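Local atomic coordinates of putative short-chain oxidoreductase (Thermus thermophilus, PDB entry 2YUT), a protein that binds NADP in a Rossmann-fold domain and is probably an NADP-dependent oxidoreductase of the short-chain dehydrogenase/reductase type. Residues 25-30 against 36-41; 115-120 against 190-195. All coordinates share one frame; numbering follows the deposited sequence.

Contact 1. Residues 25-30 against 36-41; sequences LLLSGR and AELARE. With NAP (NADP nicotinamide-adenine-dinucleotide phosphate), chain B.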
ATOM      1  N   LEU A  25     -24.509   6.260  18.805  1.00 15.12           N
ATOM      2  CA  LEU A  25     -23.301   5.487  18.558  1.00 21.18           C
ATOM      3  C   LEU A  25     -23.436   4.020  18.144  1.00 22.90           C
ATOM      4  O   LEU A  25     -24.203   3.257  18.733  1.00 14.29           O
ATOM      5  CB  LEU A  25     -22.433   5.588  19.818  1.00 21.57           C
ATOM      6  CG  LEU A  25     -20.933   5.312  19.814  1.00 31.01           C
ATOM      7  CD1 LEU A  25     -20.235   6.223  18.815  1.00 27.46           C
ATOM      8  CD2 LEU A  25     -20.398   5.555  21.225  1.00 24.36           C
ATOM      9  N   LEU A  26     -22.678   3.641  17.115  1.00 15.74           N
ATOM     10  CA  LEU A  26     -22.649   2.256  16.648  1.00 17.21           C
ATOM     11  C   LEU A  26     -21.196   1.814  16.773  1.00 19.37           C
ATOM     12  O   LEU A  26     -20.286   2.515  16.317  1.00 17.44           O
ATOM     13  CB  LEU A  26     -23.110   2.136  15.192  1.00 16.54           C
ATOM     14  CG  LEU A  26     -24.575   2.497  14.935  1.00 28.90           C
ATOM     15  CD1 LEU A  26     -24.696   3.996  14.718  1.00 25.91           C
ATOM     16  CD2 LEU A  26     -25.085   1.747  13.719  1.00 32.49           C
ATOM     17  N   LEU A  27     -20.978   0.664  17.403  1.00 16.30           N
ATOM     18  CA  LEU A  27     -19.630   0.150  17.610  1.00 11.69           C
ATOM     19  C   LEU A  27     -19.432  -1.192  16.912  1.00 19.45           C
ATOM     20  O   LEU A  27     -20.301  -2.063  16.974  1.00 15.55           O
ATOM     21  CB  LEU A  27     -19.360  -0.010  19.113  1.00 10.26           C
ATOM     22  CG  LEU A  27     -19.627   1.208  20.019  1.00  9.17           C
ATOM     23  CD1 LEU A  27     -19.305   0.858  21.467  1.00  6.48           C
ATOM     24  CD2 LEU A  27     -18.787   2.397  19.571  1.00  6.16           C
ATOM     25  N   SER A  28     -18.294  -1.351  16.243  1.00 15.36           N
ATOM     26  CA  SER A  28     -17.990  -2.602  15.560  1.00 22.96           C
ATOM     27  C   SER A  28     -16.567  -3.078  15.863  1.00 21.85           C
ATOM     28  O   SER A  28     -15.653  -2.269  16.057  1.00 20.60           O
ATOM     29  CB  SER A  28     -18.174  -2.448  14.052  1.00 23.45           C
ATOM     30  OG  SER A  28     -18.088  -3.705  13.408  1.00 15.59           O
ATOM     31  N   GLY A  29     -16.402  -4.398  15.907  1.00 19.07           N
ATOM     32  CA  GLY A  29     -15.113  -5.012  16.186  1.00 13.79           C
ATOM     33  C   GLY A  29     -15.219  -6.513  15.950  1.00 25.73           C
ATOM     34  O   GLY A  29     -16.293  -6.999  15.597  1.00 21.54           O
ATOM     35  N   ARG A  30     -14.130  -7.257  16.136  1.00 22.23           N
ATOM     36  CA  ARG A  30     -14.175  -8.706  15.929  1.00 25.23           C
ATOM     37  C   ARG A  30     -14.503  -9.470  17.212  1.00 25.93           C
ATOM     38  O   ARG A  30     -15.240 -10.455  17.185  1.00 24.07           O
ATOM     39  CB  ARG A  30     -12.845  -9.215  15.352  1.00 29.62           C
ATOM     40  CG  ARG A  30     -12.577  -8.766  13.924  1.00 34.06           C
ATOM     41  CD  ARG A  30     -11.319  -9.409  13.351  1.00 29.11           C
ATOM     42  NE  ARG A  30     -10.136  -9.111  14.154  1.00 37.64           N
ATOM     43  CZ  ARG A  30      -8.899  -9.494  13.844  1.00 42.37           C
ATOM     44  NH1 ARG A  30      -8.673 -10.193  12.737  1.00 32.52           N
ATOM     45  NH2 ARG A  30      -7.887  -9.184  14.644  1.00 29.38           N
ATOM     46  N   ALA A  36     -19.791  -6.149  22.922  1.00 11.47           N
ATOM     47  CA  ALA A  36     -21.108  -6.037  23.546  1.00 19.02           C
ATOM     48  C   ALA A  36     -21.087  -5.324  24.896  1.00 17.69           C
ATOM     49  O   ALA A  36     -21.997  -4.555  25.201  1.00 18.08           O
ATOM     50  CB  ALA A  36     -21.737  -7.419  23.702  1.00 15.03           C
ATOM     51  N   GLU A  37     -20.055  -5.572  25.697  1.00 19.11           N
ATOM     52  CA  GLU A  37     -19.957  -4.945  27.012  1.00 22.00           C
ATOM     53  C   GLU A  37     -19.655  -3.451  26.916  1.00 23.98           C
ATOM     54  O   GLU A  37     -20.210  -2.652  27.682  1.00 18.20           O
ATOM     55  CB  GLU A  37     -18.888  -5.644  27.867  1.00 23.37           C
ATOM     56  CG  GLU A  37     -18.721  -5.042  29.287  1.00 43.52           C
ATOM     57  CD  GLU A  37     -20.051  -4.865  30.032  1.00 51.71           C
ATOM     58  OE1 GLU A  37     -20.786  -5.868  30.208  1.00 51.28           O
ATOM     59  OE2 GLU A  37     -20.371  -3.717  30.445  1.00 41.06           O
ATOM     60  N   LEU A  38     -18.774  -3.073  25.990  1.00 19.06           N
ATOM     61  CA  LEU A  38     -18.440  -1.662  25.807  1.00 18.92           C
ATOM     62  C   LEU A  38     -19.679  -0.934  25.292  1.00 18.66           C
ATOM     63  O   LEU A  38     -20.038   0.136  25.789  1.00 18.34           O
ATOM     64  CB  LEU A  38     -17.300  -1.494  24.794  1.00 18.28           C
ATOM     65  CG  LEU A  38     -16.950  -0.048  24.405  1.00 18.84           C
ATOM     66  CD1 LEU A  38     -16.503   0.723  25.637  1.00  9.04           C
ATOM     67  CD2 LEU A  38     -15.844  -0.041  23.353  1.00 12.39           C
ATOM     68  N   ALA A  39     -20.334  -1.526  24.297  1.00 12.90           N
ATOM     69  CA  ALA A  39     -21.534  -0.928  23.726  1.00 17.63           C
ATOM     70  C   ALA A  39     -22.579  -0.697  24.821  1.00 14.40           C
ATOM     71  O   ALA A  39     -23.197   0.363  24.883  1.00 18.33           O
ATOM     72  CB  ALA A  39     -22.099  -1.827  22.630  1.00 13.01           C
ATOM     73  N   ARG A  40     -22.759  -1.688  25.689  1.00 14.03           N
ATOM     74  CA  ARG A  40     -23.724  -1.586  26.781  1.00 23.64           C
ATOM     75  C   ARG A  40     -23.310  -0.476  27.745  1.00 23.83           C
ATOM     76  O   ARG A  40     -24.133   0.326  28.180  1.00 24.55           O
ATOM     77  CB  ARG A  40     -23.807  -2.910  27.543  1.00 24.37           C
ATOM     78  CG  ARG A  40     -24.767  -2.888  28.723  1.00 28.98           C
ATOM     79  CD  ARG A  40     -24.609  -4.140  29.574  1.00 40.90           C
ATOM     80  NE  ARG A  40     -25.426  -4.091  30.783  1.00 63.58           N
ATOM     81  CZ  ARG A  40     -25.322  -4.953  31.789  1.00 74.95           C
ATOM     82  NH1 ARG A  40     -26.107  -4.835  32.852  1.00 69.84           N
ATOM     83  NH2 ARG A  40     -24.426  -5.933  31.736  1.00 81.03           N
ATOM     84  N   GLU A  41     -22.024  -0.443  28.075  1.00 21.03           N
ATOM     85  CA  GLU A  41     -21.484   0.562  28.980  1.00 25.67           C
ATOM     86  C   GLU A  41     -21.743   1.982  28.483  1.00 25.90           C
ATOM     87  O   GLU A  41     -22.067   2.866  29.270  1.00 21.23           O
ATOM     88  CB  GLU A  41     -19.978   0.366  29.147  1.00 24.37           C
ATOM     89  CG  GLU A  41     -19.301   1.419  30.020  1.00 34.22           C
ATOM     90  CD  GLU A  41     -17.795   1.451  29.823  1.00 46.52           C
ATOM     91  OE1 GLU A  41     -17.184   0.361  29.778  1.00 42.15           O
ATOM     92  OE2 GLU A  41     -17.223   2.562  29.717  1.00 41.22           O
TER
HETATM   93  PA  NAP B 500      -5.536  -2.046  18.694  1.00 17.20           P
HETATM   94  O1A NAP B 500      -4.761  -3.430  18.425  1.00 15.17           O
HETATM   95  O2A NAP B 500      -5.647  -1.717  20.133  1.00 15.79           O
HETATM   96  O5B NAP B 500      -6.977  -2.211  18.000  1.00 18.56           O
HETATM   97  C5B NAP B 500      -7.077  -2.684  16.655  1.00 15.52           C
HETATM   98  C4B NAP B 500      -8.545  -2.775  16.237  1.00 20.89           C
HETATM   99  O4B NAP B 500      -8.594  -3.236  14.875  1.00 20.90           O
HETATM  100  C3B NAP B 500      -9.276  -3.817  17.089  1.00 20.66           C
HETATM  101  O3B NAP B 500     -10.585  -3.344  17.417  1.00 24.78           O
HETATM  102  C2B NAP B 500      -9.376  -5.007  16.135  1.00 19.79           C
HETATM  103  O2B NAP B 500     -10.555  -5.758  16.434  1.00 21.54           O
HETATM  104  C1B NAP B 500      -9.625  -4.233  14.841  1.00 17.35           C
HETATM  105  N9A NAP B 500      -9.460  -5.123  13.671  1.00 23.60           N
HETATM  106  C8A NAP B 500      -8.326  -5.710  13.293  1.00 19.38           C
HETATM  107  N7A NAP B 500      -8.553  -6.464  12.220  1.00 21.90           N
HETATM  108  C5A NAP B 500      -9.841  -6.356  11.911  1.00 15.59           C
HETATM  109  C6A NAP B 500     -10.650  -6.914  10.930  1.00 24.31           C
HETATM  110  N6A NAP B 500     -10.138  -7.749  10.029  1.00 15.51           N
HETATM  111  N1A NAP B 500     -11.953  -6.601  10.909  1.00 20.22           N
HETATM  112  C2A NAP B 500     -12.470  -5.775  11.802  1.00 22.83           C
HETATM  113  N3A NAP B 500     -11.732  -5.227  12.750  1.00 12.63           N
HETATM  114  C4A NAP B 500     -10.422  -5.498  12.833  1.00 20.19           C
HETATM  115  O3  NAP B 500      -4.738  -0.942  17.832  1.00 16.51           O
HETATM  116  PN  NAP B 500      -4.867   0.641  18.099  1.00 19.25           P
HETATM  117  O1N NAP B 500      -3.654   1.114  18.806  1.00 18.87           O
HETATM  118  O2N NAP B 500      -6.191   0.952  18.682  1.00 19.76           O
HETATM  119  O5D NAP B 500      -4.801   1.258  16.613  1.00 18.99           O
HETATM  120  C5D NAP B 500      -5.968   1.809  15.996  1.00 18.84           C
HETATM  121  C4D NAP B 500      -5.628   2.466  14.655  1.00 15.42           C
HETATM  122  O4D NAP B 500      -4.641   3.481  14.923  1.00 17.45           O
HETATM  123  C3D NAP B 500      -4.960   1.462  13.712  1.00 17.59           C
HETATM  124  O3D NAP B 500      -5.141   1.842  12.345  1.00 19.98           O
HETATM  125  C2D NAP B 500      -3.494   1.614  14.106  1.00 18.43           C
HETATM  126  O2D NAP B 500      -2.623   1.181  13.058  1.00 18.66           O
HETATM  127  C1D NAP B 500      -3.447   3.138  14.198  1.00 15.66           C
HETATM  128  N1N NAP B 500      -2.220   3.644  14.854  1.00 18.11           N
HETATM  129  C2N NAP B 500      -1.857   3.174  16.122  1.00 16.99           C
HETATM  130  C3N NAP B 500      -0.701   3.649  16.730  1.00 20.84           C
HETATM  131  C7N NAP B 500      -0.305   3.142  18.119  1.00 26.68           C
HETATM  132  O7N NAP B 500       0.796   3.406  18.599  1.00 22.87           O
HETATM  133  N7N NAP B 500      -1.228   2.405  18.731  1.00 13.22           N
HETATM  134  C4N NAP B 500       0.092   4.589  16.081  1.00 25.48           C
HETATM  135  C5N NAP B 500      -0.266   5.061  14.823  1.00 28.51           C
HETATM  136  C6N NAP B 500      -1.419   4.592  14.205  1.00 23.26           C
HETATM  137  P2B NAP B 500     -10.538  -7.000  17.460  1.00 34.07           P
HETATM  138  O1X NAP B 500      -9.556  -6.612  18.676  1.00 30.57           O
HETATM  139  O2X NAP B 500     -12.027  -7.054  18.070  1.00 29.87           O
HETATM  140  O3X NAP B 500     -10.148  -8.268  16.804  1.00 35.27           O
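L27 reaches from its strand to helix 32-42 with one methyl group, and the close packing between 25-30 and 36-41 is concentrated on that atom. CD1 of L27 lies 3.6 Å from CA of A39 and 4.0 Å from its CB, so the branch presses on the helix backbone itself; a residue as small as alanine suits a place where a neighbour comes this near. L38, one residue earlier, meets the same methyl with its branch point, CG of L38 standing 3.9 Å from CD1 of L27. With CG anti to the backbone N (chi1 174°), the forked end of L38 reaches L27, and the same side chain packs on A17 and R18 of helix 11-19. I5 and A8 close in on L27 from the neighbouring strand and loop. Strand 24-28, helix 32-42 and strand 45-46 form a beta-alpha-beta unit of the Rossmann fold, and the contact is where the helix of this unit lies against its first strand. Away from this packing the helix is polar and exposed: E37 and R40, three residues apart, are linked by a long salt bridge, R40 NH2 to E37 OE1 at 3.9 Å. Past the strand, at G29 and R30, the chain reaches the cofactor. The backbone N of R30 donates to O2X of NADP at 2.9 Å, and its NE to O3X at 2.8 Å (N-H...O 155°), with a weak third bond from NH2 to O3X; a long, charged, flat-ended side chain can hold the 2'-phosphate and still lie over the base. A bend at chi3 (-58°) turns the guanidinium across the adenine, N7A of NADP lying 3.5 Å above the guanidinium plane, over its centre, while the phosphorus P2B sits at the guanidinium edge, in that plane.

Contact 2. Residues 115-120 against 190-195; sequences RAVFFG and RKVLEG. With NAP (NADP nicotinamide-adenine-dinucleotide phosphate), chain B.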
ATOM      1  N   ARG A 115     -17.848  13.359   8.210  1.00 15.72           N
ATOM      2  CA  ARG A 115     -16.400  13.237   8.257  1.00 16.94           C
ATOM      3  C   ARG A 115     -16.084  11.759   8.419  1.00 19.00           C
ATOM      4  O   ARG A 115     -16.801  11.033   9.111  1.00 19.10           O
ATOM      5  CB  ARG A 115     -15.838  14.027   9.437  1.00 21.67           C
ATOM      6  CG  ARG A 115     -16.093  15.518   9.318  1.00 35.95           C
ATOM      7  CD  ARG A 115     -16.055  16.205  10.663  1.00 42.16           C
ATOM      8  NE  ARG A 115     -16.463  17.600  10.544  1.00 59.38           N
ATOM      9  CZ  ARG A 115     -16.743  18.389  11.575  1.00 69.70           C
ATOM     10  NH1 ARG A 115     -16.663  17.920  12.814  1.00 75.68           N
ATOM     11  NH2 ARG A 115     -17.108  19.646  11.365  1.00 76.95           N
ATOM     12  N   ALA A 116     -15.027  11.309   7.761  1.00 18.54           N
ATOM     13  CA  ALA A 116     -14.612   9.916   7.840  1.00 17.13           C
ATOM     14  C   ALA A 116     -13.132   9.962   8.184  1.00 18.33           C
ATOM     15  O   ALA A 116     -12.310  10.453   7.405  1.00 20.71           O
ATOM     16  CB  ALA A 116     -14.854   9.213   6.507  1.00 18.48           C
ATOM     17  N   VAL A 117     -12.811   9.455   9.368  1.00 16.12           N
ATOM     18  CA  VAL A 117     -11.457   9.477   9.896  1.00 11.55           C
ATOM     19  C   VAL A 117     -10.724   8.149   9.780  1.00 17.74           C
ATOM     20  O   VAL A 117     -11.254   7.100  10.141  1.00 17.47           O
ATOM     21  CB  VAL A 117     -11.479   9.908  11.388  1.00 17.52           C
ATOM     22  CG1 VAL A 117     -10.070  10.069  11.916  1.00 13.66           C
ATOM     23  CG2 VAL A 117     -12.278  11.201  11.543  1.00 15.96           C
ATOM     24  N   PHE A 118      -9.493   8.216   9.286  1.00 15.15           N
ATOM     25  CA  PHE A 118      -8.655   7.033   9.111  1.00 14.08           C
ATOM     26  C   PHE A 118      -7.299   7.336   9.722  1.00 11.39           C
ATOM     27  O   PHE A 118      -6.937   8.500   9.901  1.00 17.28           O
ATOM     28  CB  PHE A 118      -8.518   6.710   7.620  1.00 15.55           C
ATOM     29  CG  PHE A 118      -9.817   6.328   6.969  1.00 15.37           C
ATOM     30  CD1 PHE A 118     -10.229   4.998   6.934  1.00 15.08           C
ATOM     31  CD2 PHE A 118     -10.652   7.305   6.432  1.00 16.38           C
ATOM     32  CE1 PHE A 118     -11.455   4.641   6.378  1.00 13.07           C
ATOM     33  CE2 PHE A 118     -11.880   6.964   5.872  1.00 14.70           C
ATOM     34  CZ  PHE A 118     -12.284   5.631   5.845  1.00 13.83           C
ATOM     35  N   PHE A 119      -6.544   6.291  10.035  1.00 13.85           N
ATOM     36  CA  PHE A 119      -5.244   6.465  10.662  1.00 16.31           C
ATOM     37  C   PHE A 119      -4.076   5.955   9.811  1.00 19.72           C
ATOM     38  O   PHE A 119      -4.007   4.775   9.464  1.00 17.02           O
ATOM     39  CB  PHE A 119      -5.269   5.769  12.028  1.00 13.50           C
ATOM     40  CG  PHE A 119      -6.343   6.300  12.950  1.00 14.91           C
ATOM     41  CD1 PHE A 119      -6.084   7.381  13.795  1.00 12.39           C
ATOM     42  CD2 PHE A 119      -7.627   5.762  12.924  1.00 15.48           C
ATOM     43  CE1 PHE A 119      -7.092   7.922  14.599  1.00 14.85           C
ATOM     44  CE2 PHE A 119      -8.648   6.295  13.724  1.00 20.20           C
ATOM     45  CZ  PHE A 119      -8.381   7.379  14.564  1.00 17.35           C
ATOM     46  N   GLY A 120      -3.165   6.864   9.472  1.00 17.92           N
ATOM     47  CA  GLY A 120      -2.005   6.495   8.683  1.00 22.71           C
ATOM     48  C   GLY A 120      -0.802   6.371   9.596  1.00 26.13           C
ATOM     49  O   GLY A 120      -0.894   5.769  10.665  1.00 20.55           O
ATOM     50  N   ARG A 190      -8.695  12.527  22.285  1.00 19.63           N
ATOM     51  CA  ARG A 190      -9.064  13.905  22.619  1.00 16.25           C
ATOM     52  C   ARG A 190      -8.462  14.870  21.599  1.00 16.51           C
ATOM     53  O   ARG A 190      -9.141  15.763  21.097  1.00 22.74           O
ATOM     54  CB  ARG A 190      -8.575  14.274  24.025  1.00 17.31           C
ATOM     55  CG  ARG A 190      -8.899  15.725  24.422  1.00 28.77           C
ATOM     56  CD  ARG A 190      -8.324  16.101  25.789  1.00 26.36           C
ATOM     57  NE  ARG A 190      -6.865  16.253  25.778  1.00 32.60           N
ATOM     58  CZ  ARG A 190      -6.208  17.248  25.181  1.00 38.02           C
ATOM     59  NH1 ARG A 190      -6.866  18.202  24.531  1.00 34.78           N
ATOM     60  NH2 ARG A 190      -4.884  17.297  25.243  1.00 33.49           N
ATOM     61  N   LYS A 191      -7.183  14.682  21.290  1.00 16.21           N
ATOM     62  CA  LYS A 191      -6.512  15.541  20.326  1.00 19.16           C
ATOM     63  C   LYS A 191      -7.122  15.405  18.937  1.00 26.18           C
ATOM     64  O   LYS A 191      -7.278  16.397  18.224  1.00 23.37           O
ATOM     65  CB  LYS A 191      -5.014  15.223  20.280  1.00 26.75           C
ATOM     66  CG  LYS A 191      -4.261  15.696  21.521  1.00 35.54           C
ATOM     67  CD  LYS A 191      -2.758  15.601  21.332  1.00 39.85           C
ATOM     68  CE  LYS A 191      -2.016  16.222  22.503  1.00 47.43           C
ATOM     69  NZ  LYS A 191      -0.544  16.180  22.299  1.00 51.91           N
ATOM     70  N   VAL A 192      -7.480  14.185  18.545  1.00 21.52           N
ATOM     71  CA  VAL A 192      -8.083  14.000  17.233  1.00 23.02           C
ATOM     72  C   VAL A 192      -9.417  14.736  17.200  1.00 18.19           C
ATOM     73  O   VAL A 192      -9.661  15.551  16.315  1.00 23.07           O
ATOM     74  CB  VAL A 192      -8.307  12.507  16.913  1.00 17.57           C
ATOM     75  CG1 VAL A 192      -9.098  12.368  15.621  1.00 23.78           C
ATOM     76  CG2 VAL A 192      -6.968  11.805  16.780  1.00 16.26           C
ATOM     77  N   LEU A 193     -10.269  14.458  18.180  1.00 19.59           N
ATOM     78  CA  LEU A 193     -11.569  15.108  18.256  1.00 25.95           C
ATOM     79  C   LEU A 193     -11.406  16.627  18.293  1.00 32.69           C
ATOM     80  O   LEU A 193     -12.233  17.359  17.753  1.00 34.31           O
ATOM     81  CB  LEU A 193     -12.327  14.624  19.495  1.00 16.15           C
ATOM     82  CG  LEU A 193     -12.800  13.170  19.431  1.00 22.04           C
ATOM     83  CD1 LEU A 193     -13.510  12.785  20.720  1.00 17.27           C
ATOM     84  CD2 LEU A 193     -13.733  13.001  18.248  1.00 16.29           C
ATOM     85  N   GLU A 194     -10.334  17.097  18.924  1.00 27.25           N
ATOM     86  CA  GLU A 194     -10.064  18.528  19.005  1.00 29.96           C
ATOM     87  C   GLU A 194      -9.649  19.031  17.621  1.00 23.17           C
ATOM     88  O   GLU A 194     -10.060  20.103  17.194  1.00 23.12           O
ATOM     89  CB  GLU A 194      -8.954  18.796  20.029  1.00 35.41           C
ATOM     90  CG  GLU A 194      -8.824  20.248  20.454  1.00 49.83           C
ATOM     91  CD  GLU A 194      -8.006  20.407  21.725  1.00 65.10           C
ATOM     92  OE1 GLU A 194      -6.807  20.051  21.716  1.00 64.36           O
ATOM     93  OE2 GLU A 194      -8.568  20.885  22.735  1.00 69.61           O
ATOM     94  N   GLY A 195      -8.835  18.252  16.916  1.00 22.85           N
ATOM     95  CA  GLY A 195      -8.425  18.651  15.578  1.00 25.34           C
ATOM     96  C   GLY A 195      -9.644  18.818  14.679  1.00 31.38           C
ATOM     97  O   GLY A 195      -9.639  19.636  13.758  1.00 34.95           O
TER
HETATM   98  PA  NAP B 500      -5.536  -2.046  18.694  1.00 17.20           P
HETATM   99  O1A NAP B 500      -4.761  -3.430  18.425  1.00 15.17           O
HETATM  100  O2A NAP B 500      -5.647  -1.717  20.133  1.00 15.79           O
HETATM  101  O5B NAP B 500      -6.977  -2.211  18.000  1.00 18.56           O
HETATM  102  C5B NAP B 500      -7.077  -2.684  16.655  1.00 15.52           C
HETATM  103  C4B NAP B 500      -8.545  -2.775  16.237  1.00 20.89           C
HETATM  104  O4B NAP B 500      -8.594  -3.236  14.875  1.00 20.90           O
HETATM  105  C3B NAP B 500      -9.276  -3.817  17.089  1.00 20.66           C
HETATM  106  O3B NAP B 500     -10.585  -3.344  17.417  1.00 24.78           O
HETATM  107  C2B NAP B 500      -9.376  -5.007  16.135  1.00 19.79           C
HETATM  108  O2B NAP B 500     -10.555  -5.758  16.434  1.00 21.54           O
HETATM  109  C1B NAP B 500      -9.625  -4.233  14.841  1.00 17.35           C
HETATM  110  N9A NAP B 500      -9.460  -5.123  13.671  1.00 23.60           N
HETATM  111  C8A NAP B 500      -8.326  -5.710  13.293  1.00 19.38           C
HETATM  112  N7A NAP B 500      -8.553  -6.464  12.220  1.00 21.90           N
HETATM  113  C5A NAP B 500      -9.841  -6.356  11.911  1.00 15.59           C
HETATM  114  C6A NAP B 500     -10.650  -6.914  10.930  1.00 24.31           C
HETATM  115  N6A NAP B 500     -10.138  -7.749  10.029  1.00 15.51           N
HETATM  116  N1A NAP B 500     -11.953  -6.601  10.909  1.00 20.22           N
HETATM  117  C2A NAP B 500     -12.470  -5.775  11.802  1.00 22.83           C
HETATM  118  N3A NAP B 500     -11.732  -5.227  12.750  1.00 12.63           N
HETATM  119  C4A NAP B 500     -10.422  -5.498  12.833  1.00 20.19           C
HETATM  120  O3  NAP B 500      -4.738  -0.942  17.832  1.00 16.51           O
HETATM  121  PN  NAP B 500      -4.867   0.641  18.099  1.00 19.25           P
HETATM  122  O1N NAP B 500      -3.654   1.114  18.806  1.00 18.87           O
HETATM  123  O2N NAP B 500      -6.191   0.952  18.682  1.00 19.76           O
HETATM  124  O5D NAP B 500      -4.801   1.258  16.613  1.00 18.99           O
HETATM  125  C5D NAP B 500      -5.968   1.809  15.996  1.00 18.84           C
HETATM  126  C4D NAP B 500      -5.628   2.466  14.655  1.00 15.42           C
HETATM  127  O4D NAP B 500      -4.641   3.481  14.923  1.00 17.45           O
HETATM  128  C3D NAP B 500      -4.960   1.462  13.712  1.00 17.59           C
HETATM  129  O3D NAP B 500      -5.141   1.842  12.345  1.00 19.98           O
HETATM  130  C2D NAP B 500      -3.494   1.614  14.106  1.00 18.43           C
HETATM  131  O2D NAP B 500      -2.623   1.181  13.058  1.00 18.66           O
HETATM  132  C1D NAP B 500      -3.447   3.138  14.198  1.00 15.66           C
HETATM  133  N1N NAP B 500      -2.220   3.644  14.854  1.00 18.11           N
HETATM  134  C2N NAP B 500      -1.857   3.174  16.122  1.00 16.99           C
HETATM  135  C3N NAP B 500      -0.701   3.649  16.730  1.00 20.84           C
HETATM  136  C7N NAP B 500      -0.305   3.142  18.119  1.00 26.68           C
HETATM  137  O7N NAP B 500       0.796   3.406  18.599  1.00 22.87           O
HETATM  138  N7N NAP B 500      -1.228   2.405  18.731  1.00 13.22           N
HETATM  139  C4N NAP B 500       0.092   4.589  16.081  1.00 25.48           C
HETATM  140  C5N NAP B 500      -0.266   5.061  14.823  1.00 28.51           C
HETATM  141  C6N NAP B 500      -1.419   4.592  14.205  1.00 23.26           C
HETATM  142  P2B NAP B 500     -10.538  -7.000  17.460  1.00 34.07           P
HETATM  143  O1X NAP B 500      -9.556  -6.612  18.676  1.00 30.57           O
HETATM  144  O2X NAP B 500     -12.027  -7.054  18.070  1.00 29.87           O
HETATM  145  O3X NAP B 500     -10.148  -8.268  16.804  1.00 35.27           O
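V192 of the helix faces two side chains of the strand, and each of its methyl groups has a partner in 115-120. The apolar contacts come first: CG1 of V192 stands 4.5 Å from CG1 of V117, and CG2 of V192 stands equally far, 4.5 Å, from CE1 of F119. That second methyl approaches the phenyl ring at its edge, near the ring plane. Both touches are light, and beta-branched valines suit them because they present two short branches without flexible chains. V162 of the adjacent strand touches V117, F119 and V192 alike, while F16 of helix 11-19 also packs on V192. In the Rossmann fold of this family, strand 114-119 lies inside the parallel sheet between 67-72 and 158-162, and the late helix 185-196 packs beside helix 11-19, the two meeting through V192, L193 and F16.

Contacts with the cofactor use another part of F119. Because chi1 (-59°) sets CG of F119 beside the backbone N, the far edge of the ring, CE1, is carried to the helix while CB stays by the nicotinamide ribose, 3.7 Å from O4D of NADP. Next along the chain, O of G120 comes within 3.8 Å of C6N on the nicotinamide ring. The backbone O of F119 accepts a hydrogen bond from NZ of K138, a residue that binds NADP.

Charged groups keep to the outer side of the helix. R190 and E194, a turn apart, form a salt bridge, NH1 to OE1 at 3.4 Å, whose hydrogen bond is weak; OE2 of E194 lies in the guanidinium plane at its edge, and E187 gives R190 a second carboxylate partner.

Overall arrangement
Contact 1 closes before contact 2 opens along the chain, and their centres lie 19 Å apart, with nearest atoms about 9 Å from each other and no direct touch. Both rest on the same six-stranded parallel sheet, in the order 45-46, 24-28, 2-6, 67-72, 114-119, 158-162, so that strands 2-6 and 67-72 separate the two. Helix 11-19 also packs on both, against L38 and L27 in one and V192 in the other. The single NADP molecule spans the distance: 25-30 receives its adenine and 2'-phosphate, 115-120 its nicotinamide ribose and ring. The C-terminal ends of two strands of one sheet thus meet the two halves of the same cofactor.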